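Local atomic coordinates of mercuric reductase (Metallosphaera sedula, PDB entry 4YWO), a protein that probably reduces mercuric ion to elemental mercury, using NADPH as the electron donor and FAD as the cofactor, and works as a homodimer. Residues Pro207-Asp212 and Val230-Gly235; Arg223-Asp228 and Ile345-Asn350; Gly309-Glu314 and Val336-Val341; Asn350-Gly355 and Glu412-Ala417. All coordinates share one frame; numbering follows the deposited sequence. Where two conformers were deposited one is given.

Contact 1 (Pro207-Asp212 and Val230-Gly235)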
# COMPACT_ATOMS: atom_id res chain seq x y z
N PRO A 207 2.63 4.64 31.39
CA PRO A 207 2.17 3.29 31.57
C PRO A 207 2.03 2.44 30.32
O PRO A 207 1.88 1.26 30.43
CB PRO A 207 0.74 3.46 32.15
CG PRO A 207 0.66 4.88 32.53
CD PRO A 207 1.61 5.66 31.71
N VAL A 208 2.08 3.10 29.15
CA VAL A 208 2.00 2.36 27.88
C VAL A 208 2.98 3.00 26.90
O VAL A 208 3.41 4.13 27.05
CB VAL A 208 0.58 2.39 27.27
CG1 VAL A 208 -0.40 1.70 28.20
CG2 VAL A 208 0.13 3.80 26.94
N LEU A 209 3.33 2.18 25.91
CA LEU A 209 4.07 2.69 24.76
C LEU A 209 3.18 3.60 23.92
O LEU A 209 1.95 3.40 23.89
CB LEU A 209 4.49 1.52 23.95
CG LEU A 209 5.47 0.49 24.60
CD1 LEU A 209 5.72 -0.66 23.69
CD2 LEU A 209 6.79 1.15 25.01
N ILE A 210 3.78 4.49 23.14
CA ILE A 210 3.08 5.39 22.26
C ILE A 210 1.75 5.87 22.80
O ILE A 210 0.64 5.72 22.26
CB ILE A 210 2.91 4.84 20.78
CG1 ILE A 210 2.26 3.49 20.77
CG2 ILE A 210 4.26 4.83 20.07
CD1 ILE A 210 2.02 2.93 19.33
N PRO A 211 1.82 6.61 23.94
CA PRO A 211 0.55 6.93 24.62
C PRO A 211 -0.27 7.98 23.98
O PRO A 211 -1.41 8.16 24.34
CB PRO A 211 1.09 7.48 26.01
CG PRO A 211 2.43 7.98 25.70
CD PRO A 211 3.01 6.97 24.74
N ASP A 212 0.22 8.65 22.95
CA ASP A 212 -0.65 9.55 22.20
C ASP A 212 -1.31 8.92 20.94
O ASP A 212 -2.01 9.62 20.22
CB ASP A 212 0.15 10.75 21.82
CG ASP A 212 0.54 11.61 23.12
OD1 ASP A 212 -0.17 11.48 24.15
OD2 ASP A 212 1.50 12.38 23.11
N VAL A 230 12.07 -8.14 22.89
CA VAL A 230 12.37 -6.95 23.61
C VAL A 230 11.65 -6.98 24.97
O VAL A 230 10.47 -7.30 25.04
CB VAL A 230 11.88 -5.68 22.82
CG1 VAL A 230 12.11 -4.40 23.59
CG2 VAL A 230 12.52 -5.56 21.46
N ALA A 231 12.34 -6.55 26.00
CA ALA A 231 11.79 -6.42 27.38
C ALA A 231 11.21 -5.00 27.42
O ALA A 231 11.91 -4.01 27.20
CB ALA A 231 12.92 -6.50 28.42
N VAL A 232 9.90 -4.92 27.63
CA VAL A 232 9.22 -3.67 27.66
C VAL A 232 8.93 -3.37 29.09
O VAL A 232 8.17 -4.15 29.72
CB VAL A 232 7.93 -3.76 26.83
CG1 VAL A 232 7.20 -2.44 27.00
CG2 VAL A 232 8.29 -3.97 25.36
N VAL A 233 9.52 -2.33 29.62
CA VAL A 233 9.25 -1.87 31.01
C VAL A 233 8.54 -0.53 31.01
O VAL A 233 9.09 0.48 30.57
CB VAL A 233 10.57 -1.76 31.79
CG1 VAL A 233 10.24 -1.35 33.24
CG2 VAL A 233 11.32 -3.06 31.71
N THR A 234 7.26 -0.50 31.41
CA THR A 234 6.53 0.72 31.42
C THR A 234 6.34 1.27 32.91
O THR A 234 6.56 0.51 33.82
CB THR A 234 5.14 0.56 30.81
OG1 THR A 234 4.52 -0.64 31.31
CG2 THR A 234 5.28 0.42 29.30
N GLY A 235 5.85 2.48 33.02
CA GLY A 235 5.70 3.12 34.35
C GLY A 235 6.99 3.26 35.12
O GLY A 235 6.98 3.22 36.36
O HOH W 1 2.41 -0.02 33.09
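Strand 199-203, the loop holding Pro-207 to Asp-212, helix 215-227 and strand 231-233 form one beta-alpha-beta crossover of the Rossmann-type domain, the domain that in this family takes up the NAD(P)H. Here the loop at the beginning of the crossover meets the strand at its end, which is the outermost strand of the parallel sheet within this chain. The closest packing is made by Thr-234, which turns its CB to the carbonyl of Pro-207, with 3.4 Å from Thr-234 CB to Pro-207 O, and its methyl CG2 lies near the same carbonyl. The apolar part is Leu-209 with Val-232, which reach for one another tip to tip. Leu-209 CD1 is 4.0 Å from Val-232 CG1 and CD2 almost as near, so that one methyl of the valine sits against the forked end of the leucine. Val-232 presents that methyl because CG1 lies anti to the backbone N (chi1 175°). Leu-209 also rests on Leu-187 of helix 184-194 and Ile-202 of strand 199-203, while Val-232 leans on Met-225.

The loose side is that of the solvent and the exposed Pro-207 and Val-208. CB of Pro-207 points away, so the loop meets the strand here through its backbone. With CG2 anti to the carbonyl carbon, the Thr-234 torsion (chi1 44°) puts OG1 where it bonds a water at 2.8 Å, and this water donates to Pro-207 O at 3.0 Å. The chemistry thus implies a divided seam: apolar methyls meet beside the buried Leu-209, while a water links the polar atoms of Pro-207 and Thr-234 at the surface.

Contact 2 (Arg223-Asp228 and Ile345-Asn350)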
# COMPACT_ATOMS: atom_id res chain seq x y z
N ARG A 223 3.01 -5.92 22.01
CA ARG A 223 3.05 -7.24 21.44
C ARG A 223 4.12 -7.38 20.38
O ARG A 223 4.84 -8.41 20.32
CB ARG A 223 1.73 -7.60 20.80
CG ARG A 223 0.65 -7.73 21.82
CD ARG A 223 -0.60 -8.06 21.05
NE ARG A 223 -1.69 -8.46 21.95
CZ ARG A 223 -2.94 -8.28 21.68
NH1 ARG A 223 -3.35 -7.79 20.51
NH2 ARG A 223 -3.87 -8.64 22.59
N ILE A 224 4.25 -6.31 19.56
CA ILE A 224 5.27 -6.27 18.50
C ILE A 224 6.63 -6.34 19.10
O ILE A 224 7.47 -7.13 18.66
CB ILE A 224 5.08 -5.09 17.57
CG1 ILE A 224 3.73 -5.28 16.84
CG2 ILE A 224 6.23 -5.01 16.54
CD1 ILE A 224 3.20 -3.99 16.19
N MET A 225 6.87 -5.53 20.11
CA MET A 225 8.17 -5.59 20.78
C MET A 225 8.50 -6.94 21.43
O MET A 225 9.60 -7.50 21.22
CB MET A 225 8.26 -4.50 21.78
CG MET A 225 8.26 -3.05 21.27
SD MET A 225 9.63 -2.62 20.16
CE MET A 225 8.88 -2.95 18.54
N GLU A 226 7.51 -7.45 22.15
CA GLU A 226 7.69 -8.72 22.86
C GLU A 226 7.84 -9.84 21.93
O GLU A 226 8.69 -10.77 22.23
CB GLU A 226 6.57 -8.91 23.86
CG GLU A 226 6.73 -7.89 25.02
CD GLU A 226 5.67 -7.97 26.13
OE1 GLU A 226 4.62 -8.63 25.91
OE2 GLU A 226 5.86 -7.30 27.21
N ASN A 227 7.22 -9.79 20.76
CA ASN A 227 7.37 -10.86 19.75
C ASN A 227 8.83 -10.95 19.25
O ASN A 227 9.25 -12.00 18.80
CB ASN A 227 6.38 -10.66 18.57
CG ASN A 227 4.93 -10.99 18.91
OD1 ASN A 227 4.60 -11.56 19.96
ND2 ASN A 227 4.02 -10.58 17.99
N ASP A 228 9.62 -9.88 19.34
CA ASP A 228 11.04 -9.96 18.97
C ASP A 228 11.96 -10.02 20.17
O ASP A 228 13.16 -9.85 20.07
CB ASP A 228 11.46 -8.78 18.12
CG ASP A 228 11.40 -9.11 16.62
OD1 ASP A 228 11.71 -10.22 16.19
OD2 ASP A 228 11.09 -8.21 15.89
N ILE A 345 4.97 4.37 11.90
CA ILE A 345 6.08 3.66 12.61
C ILE A 345 6.42 2.47 11.79
O ILE A 345 5.60 1.55 11.58
CB ILE A 345 5.65 3.32 14.05
CG1 ILE A 345 5.29 4.53 14.82
CG2 ILE A 345 6.81 2.59 14.75
CD1 ILE A 345 4.71 4.30 16.20
N PHE A 346 7.63 2.38 11.28
CA PHE A 346 8.03 1.40 10.27
C PHE A 346 8.63 0.11 10.89
O PHE A 346 9.44 -0.54 10.27
CB PHE A 346 9.01 2.02 9.30
CG PHE A 346 8.42 3.01 8.34
CD1 PHE A 346 7.83 2.55 7.12
CD2 PHE A 346 8.45 4.37 8.53
CE1 PHE A 346 7.24 3.45 6.23
CE2 PHE A 346 7.89 5.23 7.59
CZ PHE A 346 7.34 4.74 6.43
N THR A 347 8.20 -0.26 12.11
CA THR A 347 8.33 -1.59 12.52
C THR A 347 7.63 -2.54 11.51
O THR A 347 6.88 -2.12 10.71
CB THR A 347 7.71 -1.80 13.90
OG1 THR A 347 6.37 -1.26 13.96
CG2 THR A 347 8.53 -1.07 15.01
N GLN A 348 7.88 -3.82 11.71
CA GLN A 348 7.11 -4.87 11.02
C GLN A 348 6.34 -5.57 12.11
O GLN A 348 6.92 -6.19 13.05
CB GLN A 348 8.04 -5.86 10.41
CG GLN A 348 7.24 -7.01 9.72
CD GLN A 348 8.09 -7.95 9.00
OE1 GLN A 348 9.19 -8.32 9.49
NE2 GLN A 348 7.62 -8.41 7.80
N PRO A 349 5.02 -5.63 12.05
CA PRO A 349 4.14 -4.87 11.10
C PRO A 349 4.18 -3.39 11.41
O PRO A 349 4.61 -2.99 12.51
CB PRO A 349 2.78 -5.44 11.36
CG PRO A 349 2.78 -5.75 12.83
CD PRO A 349 4.18 -6.33 13.05
N ASN A 350 3.76 -2.60 10.45
CA ASN A 350 3.71 -1.14 10.57
C ASN A 350 2.56 -0.68 11.48
O ASN A 350 1.53 -1.38 11.68
CB ASN A 350 3.46 -0.47 9.26
CG ASN A 350 4.45 -0.66 8.13
OD1 ASN A 350 4.08 -0.44 6.96
ND2 ASN A 350 5.67 -1.11 8.40
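The hairpin loop from strand 343-345 to strand 350-355 of the dimerisation domain presses against the C-terminal end of helix 215-227 from the Rossmann-type domain, so the contact is a domain-domain seam. Its main pair, Ile-224 and Pro-349, meets end-on. The isoleucine points from the helix toward the loop, and its CG1-CD1 arm arrives at the CG and CD atoms of the pyrrolidine, with Ile-224 CD1 3.8 Å from Pro-349 CG. The peptide bond before Pro-349 is cis, which bends the chain sharply between Gln-348 and the proline. The second branch of the isoleucine, CG2, lies anti to the backbone N and reaches the carbonyl of Gln-348, 3.7 Å from CG2 to Gln-348 O.

Met-225 comes in differently. Its CB points away from the loop, but bends at chi2 (-61°) and chi3 bring the terminal methyl back, and the chain crosses Thr-347 at about a right angle, with Met-225 CE 4.0 Å from Thr-347 CG2. In Thr-347, chi1 of 50° places OG1 between the backbone N and the carbonyl carbon, with CG2 anti to the carbonyl carbon and turned to the methionine. The adjoining Phe-346 belongs to the FAD pocket.

Two bonds inside the loop fix its shape: Thr-347 OG1 donates to Pro-349 O at 2.9 Å, and the amide of Asn-350 turns back so that ND2 donates to Thr-347 O at 2.8 Å, nearly along the C=O axis.

Contact 3 (Gly309-Glu314 and Val336-Val341). With FAD (flavin-adenine dinucleotide), chain B.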
# COMPACT_ATOMS: atom_id res chain seq x y z
N GLY A 309 8.13 22.58 16.48
CA GLY A 309 7.82 21.86 17.69
C GLY A 309 6.52 21.07 17.63
O GLY A 309 6.00 20.69 18.68
N GLY A 310 6.03 20.89 16.41
CA GLY A 310 4.76 20.11 16.12
C GLY A 310 5.15 18.69 15.72
O GLY A 310 6.06 18.08 16.29
N LYS A 311 4.43 18.15 14.76
CA LYS A 311 4.80 16.84 14.29
C LYS A 311 6.13 16.95 13.56
O LYS A 311 6.36 17.97 12.87
CB LYS A 311 3.77 16.34 13.28
CG LYS A 311 2.43 16.07 13.94
CD LYS A 311 1.38 15.63 12.97
CE LYS A 311 0.08 15.65 13.80
NZ LYS A 311 -0.98 15.01 13.07
N MET A 312 6.92 15.90 13.68
CA MET A 312 8.22 15.90 13.06
C MET A 312 8.22 14.83 11.96
O MET A 312 8.45 13.63 12.22
CB MET A 312 9.35 15.80 14.09
CG MET A 312 9.28 17.08 14.96
SD MET A 312 10.62 17.08 16.11
CE MET A 312 10.37 18.59 17.11
N LEU A 313 8.01 15.28 10.75
CA LEU A 313 7.88 14.38 9.61
C LEU A 313 8.51 15.03 8.40
O LEU A 313 8.23 16.24 8.13
CB LEU A 313 6.41 14.18 9.32
CG LEU A 313 5.58 13.44 10.40
CD1 LEU A 313 4.10 13.73 10.24
CD2 LEU A 313 5.79 11.94 10.22
N GLU A 314 9.18 14.26 7.55
CA GLU A 314 9.79 14.79 6.38
C GLU A 314 8.82 15.39 5.40
O GLU A 314 9.02 16.48 4.84
CB GLU A 314 10.68 13.72 5.74
CG GLU A 314 11.50 14.24 4.60
CD GLU A 314 10.74 14.27 3.24
OE1 GLU A 314 9.59 13.78 3.05
OE2 GLU A 314 11.27 14.87 2.26
N VAL A 336 -1.41 24.41 5.91
CA VAL A 336 -1.30 22.98 5.70
C VAL A 336 -2.00 22.40 6.89
O VAL A 336 -1.48 22.47 8.03
CB VAL A 336 0.15 22.46 5.52
CG1 VAL A 336 1.02 23.00 6.56
CG2 VAL A 336 0.19 20.93 5.52
N ASP A 337 -3.14 21.81 6.58
CA ASP A 337 -4.00 21.08 7.57
C ASP A 337 -3.33 19.86 8.19
O ASP A 337 -3.22 18.82 7.51
CB ASP A 337 -5.26 20.68 6.82
CG ASP A 337 -6.22 19.74 7.62
OD1 ASP A 337 -6.22 19.75 8.89
OD2 ASP A 337 -6.97 19.00 6.93
N GLU A 338 -2.89 19.98 9.44
CA GLU A 338 -2.18 18.90 10.11
C GLU A 338 -3.04 17.67 10.37
O GLU A 338 -2.52 16.58 10.64
CB GLU A 338 -1.58 19.39 11.43
CG GLU A 338 -0.14 18.96 11.66
CD GLU A 338 0.66 19.99 12.43
OE1 GLU A 338 0.28 21.18 12.41
OE2 GLU A 338 1.68 19.61 13.06
N ASN A 339 -4.36 17.83 10.28
CA ASN A 339 -5.31 16.66 10.56
C ASN A 339 -5.60 15.80 9.34
O ASN A 339 -6.39 14.88 9.40
CB ASN A 339 -6.57 17.13 11.25
CG ASN A 339 -6.29 17.67 12.66
OD1 ASN A 339 -5.34 17.23 13.36
ND2 ASN A 339 -7.11 18.61 13.08
N ALA A 340 -4.84 16.00 8.23
CA ALA A 340 -4.79 15.03 7.14
C ALA A 340 -3.33 14.61 6.86
O ALA A 340 -3.04 14.12 5.77
CB ALA A 340 -5.41 15.57 5.88
N VAL A 341 -2.44 14.80 7.81
CA VAL A 341 -1.02 14.43 7.63
C VAL A 341 -0.77 13.05 8.29
O VAL A 341 -0.95 12.86 9.53
CB VAL A 341 -0.12 15.46 8.32
CG1 VAL A 341 1.32 15.01 8.26
CG2 VAL A 341 -0.21 16.79 7.55
PA FAD B . 16.42 19.66 9.50
O1A FAD B . 16.50 18.79 8.26
O2A FAD B . 17.19 19.29 10.74
O5B FAD B . 16.82 21.16 9.08
C5B FAD B . 17.79 21.88 9.84
C4B FAD B . 19.04 22.10 8.99
O4B FAD B . 19.38 23.49 8.97
C3B FAD B . 20.23 21.33 9.55
O3B FAD B . 20.71 20.40 8.58
C2B FAD B . 21.29 22.37 9.85
O2B FAD B . 22.47 22.10 9.08
C1B FAD B . 20.71 23.71 9.46
N9A FAD B . 20.66 24.60 10.64
C8A FAD B . 20.11 24.30 11.84
N7A FAD B . 20.23 25.33 12.71
C5A FAD B . 20.87 26.33 12.07
C6A FAD B . 21.31 27.70 12.41
N6A FAD B . 21.10 28.22 13.64
N1A FAD B . 21.94 28.41 11.45
C2A FAD B . 22.16 27.90 10.22
N3A FAD B . 21.79 26.67 9.85
C4A FAD B . 21.14 25.85 10.71
N1 FAD B . 10.20 11.47 9.26
C2 FAD B . 9.41 10.80 8.39
O2 FAD B . 8.50 11.42 7.81
N3 FAD B . 9.57 9.49 8.13
C4 FAD B . 10.52 8.75 8.71
O4 FAD B . 10.64 7.54 8.44
C4X FAD B . 11.43 9.41 9.67
N5 FAD B . 12.42 8.74 10.30
C5X FAD B . 13.24 9.37 11.18
C6 FAD B . 14.25 8.65 11.82
C7 FAD B . 15.09 9.29 12.72
C7M FAD B . 16.18 8.51 13.41
C8 FAD B . 14.91 10.74 13.01
C8M FAD B . 15.82 11.43 13.99
C9 FAD B . 13.90 11.46 12.38
C9A FAD B . 13.06 10.82 11.47
N10 FAD B . 12.04 11.54 10.83
C10 FAD B . 11.21 10.85 9.92
C1' FAD B . 11.84 12.96 11.10
C2' FAD B . 12.41 13.78 9.94
O2' FAD B . 13.76 13.37 9.69
C3' FAD B . 12.38 15.27 10.26
O3' FAD B . 11.06 15.65 10.67
C4' FAD B . 12.79 16.10 9.05
O4' FAD B . 14.18 15.86 8.76
C5' FAD B . 12.57 17.58 9.30
O5' FAD B . 13.43 18.34 8.46
P FAD B . 13.73 19.89 8.77
O1P FAD B . 14.33 20.52 7.53
O2P FAD B . 12.49 20.49 9.38
O3P FAD B . 14.86 19.82 9.90
O HOH W 2 -0.81 12.13 12.13
O HOH W 3 -3.73 15.22 13.40
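Neither segment is a regular helix or strand, and the backbones stay well apart, with Lys-311 CA 8.4 Å from Glu-338 CA, because the two loops flank helix 314-330 and touch through side chains. Lys-311 spans the distance with a chain extended beyond CG. Its ammonium makes a weak hydrogen bond to the backbone, 3.3 Å from NZ to Glu-338 O, and reaches two waters, one bridging to Val-341 O and one to Asn-339 OD1. The aliphatic part of the lysine passes the side chain of Glu-338, yet Lys-311 NZ and Glu-338 OE2 remain 5.3 Å apart, too far for a salt bridge. Deeper in, Leu-313 and Val-341 slide past each other in opposite directions, with Leu-313 CD1 3.6 Å from Val-341 CG1; Met-436 and Val-434 of the second subunit pack on this pair.

Leu-313 is also the N-cap of helix 314-330, and the next amide, Glu-314 N, donates to FAD O2 at 2.9 Å. The positive end of the helix dipole thus faces the pyrimidine carbonyl of the flavin, which probably helps to stabilise negative charge there when the flavin is reduced.

Contact 4 (Asn350-Gly355 and Glu412-Ala417)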
# COMPACT_ATOMS: atom_id res chain seq x y z
N ASN A 350 3.76 -2.60 10.45
CA ASN A 350 3.71 -1.14 10.57
C ASN A 350 2.56 -0.68 11.48
O ASN A 350 1.53 -1.38 11.68
CB ASN A 350 3.46 -0.47 9.26
CG ASN A 350 4.45 -0.66 8.13
OD1 ASN A 350 4.08 -0.44 6.96
ND2 ASN A 350 5.67 -1.11 8.40
N LEU A 351 2.75 0.50 12.08
CA LEU A 351 1.64 1.21 12.77
C LEU A 351 1.46 2.46 11.97
O LEU A 351 2.47 3.17 11.67
CB LEU A 351 1.95 1.57 14.22
CG LEU A 351 2.27 0.35 15.13
CD1 LEU A 351 3.74 0.15 15.14
CD2 LEU A 351 1.69 0.55 16.53
N ALA A 352 0.22 2.84 11.65
CA ALA A 352 0.03 4.04 10.84
C ALA A 352 -1.18 4.82 11.36
O ALA A 352 -2.14 4.21 11.87
CB ALA A 352 -0.27 3.63 9.45
N ARG A 353 -1.18 6.11 11.20
CA ARG A 353 -2.30 6.92 11.61
C ARG A 353 -2.41 8.18 10.74
O ARG A 353 -1.44 8.65 10.15
CB ARG A 353 -2.09 7.35 13.05
CG ARG A 353 -0.91 8.21 13.31
CD ARG A 353 -0.71 8.65 14.74
NE ARG A 353 -1.73 9.56 15.15
CZ ARG A 353 -1.87 9.94 16.43
NH1 ARG A 353 -1.01 9.48 17.34
NH2 ARG A 353 -2.87 10.73 16.76
N VAL A 354 -3.65 8.64 10.59
CA VAL A 354 -3.88 9.96 9.97
C VAL A 354 -5.17 10.53 10.58
O VAL A 354 -6.11 9.77 10.82
CB VAL A 354 -3.95 9.86 8.42
CG1 VAL A 354 -4.99 8.89 7.91
CG2 VAL A 354 -4.06 11.23 7.75
N GLY A 355 -5.20 11.83 10.85
CA GLY A 355 -6.45 12.46 11.32
C GLY A 355 -6.58 12.23 12.87
O GLY A 355 -5.64 11.97 13.64
N GLU A 412 1.46 1.74 3.26
CA GLU A 412 1.18 1.89 1.82
C GLU A 412 -0.26 2.27 1.59
O GLU A 412 -0.57 2.70 0.48
CB GLU A 412 1.59 0.66 1.02
CG GLU A 412 3.07 0.35 1.05
CD GLU A 412 3.98 1.45 0.41
OE1 GLU A 412 3.36 2.33 -0.25
OE2 GLU A 412 5.24 1.52 0.67
N MET A 413 -1.15 1.98 2.53
CA MET A 413 -2.57 2.32 2.42
C MET A 413 -2.95 3.61 3.14
O MET A 413 -4.04 4.13 2.94
CB MET A 413 -3.49 1.23 2.95
CG MET A 413 -3.62 1.18 4.45
SD MET A 413 -4.59 -0.30 4.89
CE MET A 413 -4.98 -0.00 6.61
N ILE A 414 -2.07 4.19 3.95
CA ILE A 414 -2.45 5.34 4.78
C ILE A 414 -2.60 6.55 3.90
O ILE A 414 -3.36 7.46 4.24
CB ILE A 414 -1.49 5.54 5.97
CG1 ILE A 414 -2.19 6.25 7.16
CG2 ILE A 414 -0.20 6.25 5.56
CD1 ILE A 414 -3.27 5.44 7.79
N GLY A 415 -1.99 6.58 2.68
CA GLY A 415 -2.22 7.69 1.83
C GLY A 415 -3.64 7.67 1.22
O GLY A 415 -4.20 8.76 0.99
N GLU A 416 -4.20 6.49 0.99
CA GLU A 416 -5.62 6.44 0.63
C GLU A 416 -6.48 7.05 1.70
O GLU A 416 -7.43 7.83 1.38
CB GLU A 416 -6.05 5.03 0.30
CG GLU A 416 -7.48 4.87 -0.09
CD GLU A 416 -8.00 3.47 -0.41
OE1 GLU A 416 -7.19 2.52 -0.66
OE2 GLU A 416 -9.26 3.27 -0.31
N ALA A 417 -6.18 6.75 2.95
CA ALA A 417 -6.94 7.34 4.06
C ALA A 417 -6.76 8.85 4.15
O ALA A 417 -7.76 9.54 4.35
CB ALA A 417 -6.56 6.67 5.39
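Glu-412, at the start of the segment, takes little part in the packing against strand 350-355 but ties the region to the dimer: its carboxylate oxygens accept hydrogen bonds from the backbone amides of Ala-441 and Ile-440 of the second subunit. The side chain of Met-413 packs on Ala-405 of the neighbouring strand 399-407. Ile-414 carries the contact. With CG1 anti to the backbone N (chi1 -153°) and a bend at chi2 (66°), its longer arm reaches across to the strand, and CD1 ends between two residues, 3.9 Å from Ala-352 CB and 3.9 Å from Val-354 CG1. CG1 of the same isoleucine comes 3.9 Å from Arg-353 O. Gly-415 has no side chain to turn to the strand, and Glu-416 bonds through OE2 to His-435. One helical turn on from Ile-414, Ala-417 sets its methyl against the valine, 3.7 Å from Ala-417 CB to Val-354 CG1. That valine methyl sits in the crowded position between backbone N and carbonyl carbon (chi1 56°) and so touches both helix residues.

Ala-352 and Val-354 face the helix while Arg-353 between them faces away, with its guanidinium on Trp-213 in a cation-pi contact and bonded to Asp-212 O. The helix is therefore held on the antiparallel sheet of the dimerisation domain by two alanine methyls and the branched side chains of Val-354 and Ile-414, whereas Glu-412 bonds the second subunit.

Overall arrangement
Contacts 2 and 4 are buried, contact 3 is partly so, and contact 1 lies at the surface. Contact 1 closes the crossover within one domain; contact 2 joins the helix of that crossover to the dimerisation domain. Contacts 2 and 4 share Asn-350 and follow one hairpin into strand 350-355, while contact 3, nested within the chain closed by contact 2, meets that strand where Ala-340 and Val-341 touch Val-354. Ile-210 packs on Leu-351, bringing contact 1 against contact 4. Chemistry follows place: methyl packing dominates contacts 2 and 4, and bridging waters enter contacts 1 and 3. Contact 3 hydrogen-bonds FAD, and Phe-346 of contact 2 touches it.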